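Local coordinates for putative uncharacterized protein PH1404 (Pyrococcus horikoshii, PDB 3AF6) that probably terminates transcription by cutting single-stranded RNA, acting as a two-zinc endonuclease and 5'-3' exonuclease of the metallo-beta-lactamase superfamily, at residues A[367-372]-A[597-602]; A[381-386]-A[605-610]; A[391-396]-A[622-627]. All coordinates share one frame; numbering follows the deposited sequence.

Contact 1 of 3, residues A[367-372]-A[597-602]; sequences DFKFIP and RRELMN. With ZN (zinc ion), chain J.
F370 and E599 have the nearest CA atoms of the two segments, 5.8 Å apart, where an irregular loop passes the first turns of helix 597-606. The E599 side chain, extended beyond CG, reaches from the helix to the loop and lays both carboxylate oxygens on it. OE1 of E599 accepts the backbone N-H of F370 at 2.8 Å, met nearly along the C-O axis with an N-H...O angle of 144°. OE2 of E599 uses its syn lone pair for a salt bridge, 2.8 Å from NZ of K369. The bend at chi2 of K369 (66°) turns a chain that starts away from the helix back toward it, and its NZ is also bonded to the carbonyl of H594. I371 lies across the carboxylate, its CG1 3.6 Å from OE1 of E599, giving this buried acid an apolar flank. The loop that follows strand 360-364 of the metallo-beta-lactamase fold carries D367, shared by both zinc ions; its OD1 binds one of them at 2.5 Å, in a site completed by D260, H261 and H618. Next to it, F368 suits the apolar side of the helix: CZ of its ring lies 3.5 Å from CD2 of L600. The F370 ring borders N602 and meets Y603 edge-to-face.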
# COMPACT_ATOMS: atom_id res chain seq x y z
N ASP A 367 3.98 4.57 8.14
CA ASP A 367 3.36 5.84 8.46
C ASP A 367 2.01 5.48 9.04
O ASP A 367 1.34 4.55 8.56
CB ASP A 367 3.19 6.69 7.20
CG ASP A 367 4.48 7.35 6.77
OD1 ASP A 367 4.58 7.71 5.59
OD2 ASP A 367 5.39 7.52 7.61
N PHE A 368 1.60 6.18 10.10
CA PHE A 368 0.33 5.89 10.73
C PHE A 368 -0.37 7.10 11.30
O PHE A 368 0.25 8.13 11.56
CB PHE A 368 0.48 4.83 11.83
CG PHE A 368 1.10 5.34 13.11
CD1 PHE A 368 2.49 5.50 13.22
CD2 PHE A 368 0.30 5.62 14.23
CE1 PHE A 368 3.07 5.92 14.40
CE2 PHE A 368 0.88 6.04 15.43
CZ PHE A 368 2.26 6.19 15.52
N LYS A 369 -1.67 6.97 11.49
CA LYS A 369 -2.49 8.03 12.03
C LYS A 369 -3.21 7.39 13.23
O LYS A 369 -3.66 6.25 13.14
CB LYS A 369 -3.48 8.50 10.94
CG LYS A 369 -4.29 9.74 11.26
CD LYS A 369 -3.45 11.01 11.38
CE LYS A 369 -4.30 12.14 11.94
NZ LYS A 369 -3.62 13.46 11.97
N PHE A 370 -3.30 8.09 14.35
CA PHE A 370 -3.95 7.47 15.51
C PHE A 370 -5.25 8.13 16.00
O PHE A 370 -5.52 8.20 17.20
CB PHE A 370 -2.95 7.34 16.66
CG PHE A 370 -3.30 6.27 17.67
CD1 PHE A 370 -3.79 5.03 17.24
CD2 PHE A 370 -3.13 6.50 19.04
CE1 PHE A 370 -4.10 4.03 18.17
CE2 PHE A 370 -3.44 5.51 19.97
CZ PHE A 370 -3.93 4.27 19.54
N ILE A 371 -6.03 8.63 15.05
CA ILE A 371 -7.34 9.22 15.30
C ILE A 371 -8.10 8.90 14.03
O ILE A 371 -7.50 8.56 13.01
CB ILE A 371 -7.31 10.76 15.51
CG1 ILE A 371 -6.81 11.47 14.24
CG2 ILE A 371 -6.49 11.10 16.75
CD1 ILE A 371 -6.76 12.99 14.36
N PRO A 372 -9.44 8.99 14.06
CA PRO A 372 -10.20 8.68 12.84
C PRO A 372 -10.04 9.73 11.75
O PRO A 372 -9.63 10.86 12.01
CB PRO A 372 -11.63 8.60 13.34
CG PRO A 372 -11.49 8.24 14.78
CD PRO A 372 -10.35 9.12 15.21
N ARG A 597 2.37 15.21 16.91
CA ARG A 597 3.11 15.00 18.15
C ARG A 597 2.26 14.33 19.22
O ARG A 597 2.63 13.26 19.73
CB ARG A 597 3.68 16.33 18.68
CG ARG A 597 4.16 16.32 20.15
CD ARG A 597 5.09 15.15 20.45
NE ARG A 597 6.46 15.57 20.74
CZ ARG A 597 6.98 15.65 21.97
NH1 ARG A 597 8.24 16.04 22.12
NH2 ARG A 597 6.27 15.32 23.03
N ARG A 598 1.13 14.94 19.56
CA ARG A 598 0.23 14.41 20.57
C ARG A 598 -0.20 12.96 20.24
O ARG A 598 -0.21 12.10 21.12
CB ARG A 598 -1.00 15.31 20.67
CG ARG A 598 -2.00 14.96 21.76
CD ARG A 598 -3.21 15.90 21.65
NE ARG A 598 -4.22 15.72 22.70
CZ ARG A 598 -4.88 14.58 22.95
NH1 ARG A 598 -4.64 13.49 22.23
NH2 ARG A 598 -5.80 14.55 23.91
N GLU A 599 -0.55 12.70 18.99
CA GLU A 599 -0.97 11.37 18.59
C GLU A 599 0.13 10.34 18.76
O GLU A 599 -0.12 9.22 19.19
CB GLU A 599 -1.42 11.35 17.12
CG GLU A 599 -2.61 12.19 16.80
CD GLU A 599 -3.04 12.02 15.36
OE1 GLU A 599 -3.35 10.87 14.95
OE2 GLU A 599 -3.06 13.04 14.63
N LEU A 600 1.36 10.72 18.39
CA LEU A 600 2.47 9.79 18.51
C LEU A 600 2.68 9.43 19.98
O LEU A 600 2.79 8.26 20.32
CB LEU A 600 3.75 10.39 17.91
CG LEU A 600 3.79 10.68 16.39
CD1 LEU A 600 5.03 11.49 16.09
CD2 LEU A 600 3.77 9.39 15.57
N MET A 601 2.73 10.44 20.85
CA MET A 601 2.93 10.16 22.26
C MET A 601 1.79 9.29 22.76
O MET A 601 2.00 8.31 23.46
CB MET A 601 2.99 11.46 23.06
CG MET A 601 4.24 12.31 22.82
SD MET A 601 5.83 11.58 23.38
CE MET A 601 5.78 11.88 25.14
N ASN A 602 0.57 9.65 22.36
CA ASN A 602 -0.60 8.90 22.79
C ASN A 602 -0.59 7.46 22.28
O ASN A 602 -1.16 6.57 22.91
CB ASN A 602 -1.88 9.60 22.33
CG ASN A 602 -3.13 8.86 22.74
OD1 ASN A 602 -4.02 8.63 21.93
ND2 ASN A 602 -3.21 8.49 24.01
ZN ZN J . 6.68 7.91 4.18

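Contact 2 of 3, residues A[381-386]-A[605-610]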
# COMPACT_ATOMS: atom_id res chain seq x y z
N ALA A 381 -3.36 -0.80 17.83
CA ALA A 381 -2.45 -0.55 18.93
C ALA A 381 -2.35 -1.76 19.84
O ALA A 381 -1.80 -1.69 20.94
CB ALA A 381 -2.91 0.66 19.72
N LYS A 382 -2.89 -2.88 19.37
CA LYS A 382 -2.87 -4.10 20.16
C LYS A 382 -2.23 -5.25 19.39
O LYS A 382 -2.60 -5.53 18.26
CB LYS A 382 -4.29 -4.47 20.60
CG LYS A 382 -4.34 -5.76 21.41
CD LYS A 382 -5.70 -6.06 22.02
CE LYS A 382 -5.62 -7.31 22.91
NZ LYS A 382 -6.86 -7.52 23.71
N PHE A 383 -1.27 -5.91 20.03
CA PHE A 383 -0.56 -7.02 19.40
C PHE A 383 -0.47 -8.14 20.42
O PHE A 383 -0.53 -7.90 21.63
CB PHE A 383 0.86 -6.58 19.01
CG PHE A 383 0.90 -5.37 18.13
CD1 PHE A 383 0.74 -5.48 16.75
CD2 PHE A 383 1.06 -4.10 18.70
CE1 PHE A 383 0.72 -4.34 15.95
CE2 PHE A 383 1.04 -2.95 17.91
CZ PHE A 383 0.87 -3.07 16.53
N PRO A 384 -0.34 -9.39 19.95
CA PRO A 384 -0.25 -10.49 20.92
C PRO A 384 0.98 -10.37 21.80
O PRO A 384 0.93 -10.63 23.01
CB PRO A 384 -0.26 -11.75 20.04
CG PRO A 384 0.05 -11.25 18.66
CD PRO A 384 -0.57 -9.90 18.59
N ARG A 385 2.09 -9.94 21.19
CA ARG A 385 3.35 -9.74 21.90
C ARG A 385 4.05 -8.57 21.25
O ARG A 385 3.85 -8.30 20.07
CB ARG A 385 4.22 -10.99 21.80
CG ARG A 385 3.71 -12.16 22.64
CD ARG A 385 4.15 -12.04 24.09
NE ARG A 385 5.25 -12.95 24.39
CZ ARG A 385 6.51 -12.79 23.99
NH1 ARG A 385 7.43 -13.68 24.32
NH2 ARG A 385 6.85 -11.73 23.27
N LEU A 386 4.88 -7.86 22.01
CA LEU A 386 5.57 -6.71 21.46
C LEU A 386 6.73 -6.22 22.30
O LEU A 386 6.53 -5.43 23.21
CB LEU A 386 4.59 -5.55 21.26
CG LEU A 386 5.16 -4.24 20.69
CD1 LEU A 386 5.81 -4.50 19.33
CD2 LEU A 386 4.05 -3.22 20.55
N ALA A 605 1.52 5.58 24.78
CA ALA A 605 0.73 5.38 26.00
C ALA A 605 -0.24 4.20 25.86
O ALA A 605 -0.32 3.34 26.74
CB ALA A 605 -0.04 6.65 26.34
N LYS A 606 -0.97 4.15 24.75
CA LYS A 606 -1.95 3.10 24.51
C LYS A 606 -1.43 1.77 23.93
O LYS A 606 -2.05 0.74 24.14
CB LYS A 606 -3.04 3.60 23.57
CG LYS A 606 -3.74 4.88 23.99
CD LYS A 606 -4.96 4.60 24.86
CE LYS A 606 -5.86 5.83 24.95
NZ LYS A 606 -5.13 7.04 25.45
N VAL A 607 -0.32 1.78 23.21
CA VAL A 607 0.14 0.52 22.62
C VAL A 607 0.26 -0.59 23.66
O VAL A 607 0.70 -0.36 24.80
CB VAL A 607 1.46 0.68 21.84
CG1 VAL A 607 2.57 1.11 22.75
CG2 VAL A 607 1.79 -0.61 21.14
N ARG A 608 -0.13 -1.80 23.27
CA ARG A 608 -0.12 -2.94 24.17
C ARG A 608 0.23 -4.24 23.43
O ARG A 608 -0.30 -4.50 22.34
CB ARG A 608 -1.52 -3.07 24.79
CG ARG A 608 -1.57 -3.50 26.22
CD ARG A 608 -0.90 -2.49 27.13
NE ARG A 608 -1.52 -1.17 27.07
CZ ARG A 608 -1.14 -0.15 27.84
NH1 ARG A 608 -0.15 -0.32 28.71
NH2 ARG A 608 -1.73 1.03 27.75
N PRO A 609 1.12 -5.06 24.02
CA PRO A 609 1.77 -4.81 25.30
C PRO A 609 2.82 -3.71 25.22
O PRO A 609 3.33 -3.43 24.14
CB PRO A 609 2.38 -6.17 25.67
CG PRO A 609 2.55 -6.85 24.40
CD PRO A 609 1.32 -6.47 23.61
N ARG A 610 3.11 -3.09 26.36
CA ARG A 610 4.10 -2.02 26.42
C ARG A 610 5.45 -2.60 26.03
O ARG A 610 5.91 -3.58 26.61
CB ARG A 610 4.14 -1.46 27.84
CG ARG A 610 5.10 -0.31 28.10
CD ARG A 610 4.66 0.38 29.39
NE ARG A 610 5.59 1.39 29.88
CZ ARG A 610 6.82 1.13 30.33
NH1 ARG A 610 7.27 -0.13 30.34
NH2 ARG A 610 7.59 2.11 30.78
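L386 and V607 meet at about a right angle, methyl to methyl, with CD2 of L386 3.5 Å from CG2 of V607. With CG of L386 anti to the backbone N (chi1 180°), the leucine reaches across to the chain just after helix 597-606. The same methyl, CG2 of V607, lies near the plane of the F383 ring, at its edge, 4.1 Å from CE2, so one branch of a beta-branched residue serves two partners. F383 is buried, with H340 and H352 against its ring and Y603 of helix 597-606 beside it. P609 packs its ring on the backbone leading into L386: CG of P609 lies 3.5 Å from N of L386 and 4.0 Å from its CB. The cis peptide bond before P609 follows directly on the bridging residue R608, and CD of P609 lies against O of F383.

Away from the zinc site, the loop between strands 360-364 and 388-392 is joined here to the segment leaving helix 597-606. The two chains run parallel and form a single beta bridge between K382 and R608. Its two hydrogen bonds both use R608: its N donates to O of A381, and its O accepts from N of F383, each at 2.9 Å. The CA-H groups of V607 and K382 make further contacts with those same two oxygens, of A381 and R608 respectively. The long side chains suit the outer side: K382 points away from the bridge, and the ends of R608 and K606 lead off from it. R385 pairs with E387, while R610 bonds to the carbonyl of F635.

N and O of R608 are thus both satisfied by the bridge. Two backbone hydrogen bonds set the register, the buried F383, L386 and V607 pack beside them, and no charged pair links the two segments.

Contact 3 of 3, residues A[391-396]-A[622-627]; sequences MESTYG and QKCLDL
S393 and G396 are the points where the loop leaving strand 388-392 meets helix 621-635, the helix of the beta-alpha-beta crossover that joins the parallel strands 613-617 and 638-640 of the same sheet. S393 to G396 form a type I beta turn, closed by the bond from N of G396 to O of S393, and the turn faces the helix.

Packing carries the contact, since the two segments share no hydrogen bond. Glycine, having no side chain, lets the backbone of the turn come close to the helix, with CA of G396 4.7 Å from CA of K623. L627, with CG anti to the backbone N (chi1 175°), extends toward the turn: its CB lies against G396, while CD2 is 3.5 Å from OG of S393 and 3.7 Å from O of E392. More loosely, SD of M391 comes to 4.5 Å from CD2 of L627. The aliphatic part of K623 runs past the S393 and T394 carbonyls before its amine turns off to D400 in a salt bridge.

Polar bonds instead fix the loop itself. OE1 of E392 accepts from both OG1 and N of T394; the N approaches nearly along the C-O axis, the hydroxyl from above the carboxylate plane. T394 is thereby held beside H618, a zinc ligand, while OE2 of E392 bonds to ND1 of H594. OG of S393 is bonded to O of V617, and it sits 3.9 Å from SG of C624.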
# COMPACT_ATOMS: atom_id res chain seq x y z
N MET A 391 8.84 3.17 15.26
CA MET A 391 7.76 4.07 14.86
C MET A 391 8.22 5.31 14.09
O MET A 391 9.35 5.75 14.24
CB MET A 391 6.96 4.50 16.10
CG MET A 391 7.71 5.43 17.06
SD MET A 391 6.81 5.81 18.60
CE MET A 391 5.28 6.48 17.98
N GLU A 392 7.32 5.87 13.29
CA GLU A 392 7.65 7.06 12.51
C GLU A 392 7.70 8.32 13.40
O GLU A 392 7.21 8.32 14.52
CB GLU A 392 6.64 7.24 11.37
CG GLU A 392 5.24 7.60 11.80
CD GLU A 392 4.63 8.70 10.93
OE1 GLU A 392 5.17 9.82 10.94
OE2 GLU A 392 3.62 8.44 10.24
N SER A 393 8.32 9.39 12.89
CA SER A 393 8.45 10.63 13.65
C SER A 393 8.24 11.88 12.81
O SER A 393 8.75 12.94 13.16
CB SER A 393 9.85 10.71 14.28
OG SER A 393 10.30 9.44 14.72
N THR A 394 7.51 11.77 11.71
CA THR A 394 7.28 12.92 10.85
C THR A 394 6.92 14.17 11.65
O THR A 394 7.37 15.27 11.33
CB THR A 394 6.17 12.65 9.83
OG1 THR A 394 6.33 11.35 9.27
CG2 THR A 394 6.24 13.67 8.71
N TYR A 395 6.08 14.02 12.67
CA TYR A 395 5.70 15.16 13.49
C TYR A 395 6.16 14.91 14.93
O TYR A 395 5.48 15.27 15.89
CB TYR A 395 4.19 15.38 13.43
CG TYR A 395 3.72 15.95 12.11
CD1 TYR A 395 3.67 15.16 10.96
CD2 TYR A 395 3.35 17.30 11.99
CE1 TYR A 395 3.28 15.70 9.73
CE2 TYR A 395 2.97 17.84 10.77
CZ TYR A 395 2.93 17.04 9.64
OH TYR A 395 2.56 17.58 8.43
N GLY A 396 7.34 14.30 15.05
CA GLY A 396 7.90 13.99 16.35
C GLY A 396 8.32 15.17 17.20
O GLY A 396 8.61 15.01 18.39
N GLN A 622 16.21 16.17 14.14
CA GLN A 622 15.81 16.72 15.44
C GLN A 622 14.57 16.03 15.96
O GLN A 622 14.50 15.64 17.12
CB GLN A 622 15.49 18.22 15.35
CG GLN A 622 16.14 18.97 14.22
CD GLN A 622 15.42 18.75 12.89
OE1 GLN A 622 15.98 18.16 11.96
NE2 GLN A 622 14.18 19.24 12.80
N LYS A 623 13.59 15.89 15.08
CA LYS A 623 12.33 15.26 15.40
C LYS A 623 12.44 13.81 15.89
O LYS A 623 11.73 13.42 16.82
CB LYS A 623 11.39 15.38 14.20
CG LYS A 623 10.90 16.80 13.97
CD LYS A 623 10.57 17.07 12.51
CE LYS A 623 9.51 18.17 12.35
NZ LYS A 623 9.79 19.41 13.10
N CYS A 624 13.32 13.00 15.30
CA CYS A 624 13.45 11.63 15.77
C CYS A 624 14.05 11.65 17.15
O CYS A 624 13.64 10.91 18.04
CB CYS A 624 14.34 10.80 14.86
SG CYS A 624 13.71 10.56 13.20
N LEU A 625 15.03 12.54 17.31
CA LEU A 625 15.73 12.71 18.57
C LEU A 625 14.74 13.16 19.64
O LEU A 625 14.62 12.54 20.71
CB LEU A 625 16.81 13.78 18.41
CG LEU A 625 18.07 13.58 19.26
CD1 LEU A 625 17.74 13.66 20.73
CD2 LEU A 625 18.66 12.21 18.92
N ASP A 626 14.01 14.23 19.33
CA ASP A 626 13.02 14.83 20.21
C ASP A 626 11.99 13.81 20.70
O ASP A 626 11.79 13.64 21.91
CB ASP A 626 12.31 15.97 19.45
CG ASP A 626 11.53 16.89 20.38
OD1 ASP A 626 10.92 16.39 21.34
OD2 ASP A 626 11.53 18.12 20.12
N LEU A 627 11.34 13.12 19.76
CA LEU A 627 10.34 12.13 20.12
C LEU A 627 10.93 11.05 21.03
O LEU A 627 10.35 10.71 22.06
CB LEU A 627 9.77 11.50 18.85
CG LEU A 627 8.78 10.35 19.01
CD1 LEU A 627 7.57 10.78 19.85
CD2 LEU A 627 8.34 9.90 17.63

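In the fold
Three successive pieces of chain, 367-372, 381-386 and 391-396, lead through and out of the N-terminal metallo-beta-lactamase part. Each finds its partner, in the same order, only after the beta-CASP region, in 597-602, 605-610 and 622-627. Each contact thus closes a loop of about 220 residues, and all three loops cross rather than nest. Together they join the returning C-terminal part, which supplies H618, to the N-terminal part that carries the other zinc ligands. Contacts 1 and 2 share helix 597-606 and touch where F370 packs on A381. Contacts 1 and 3 are linked by the R597-D626 salt bridge and by E392, probably bonded to N of F368; contacts 2 and 3 do not touch.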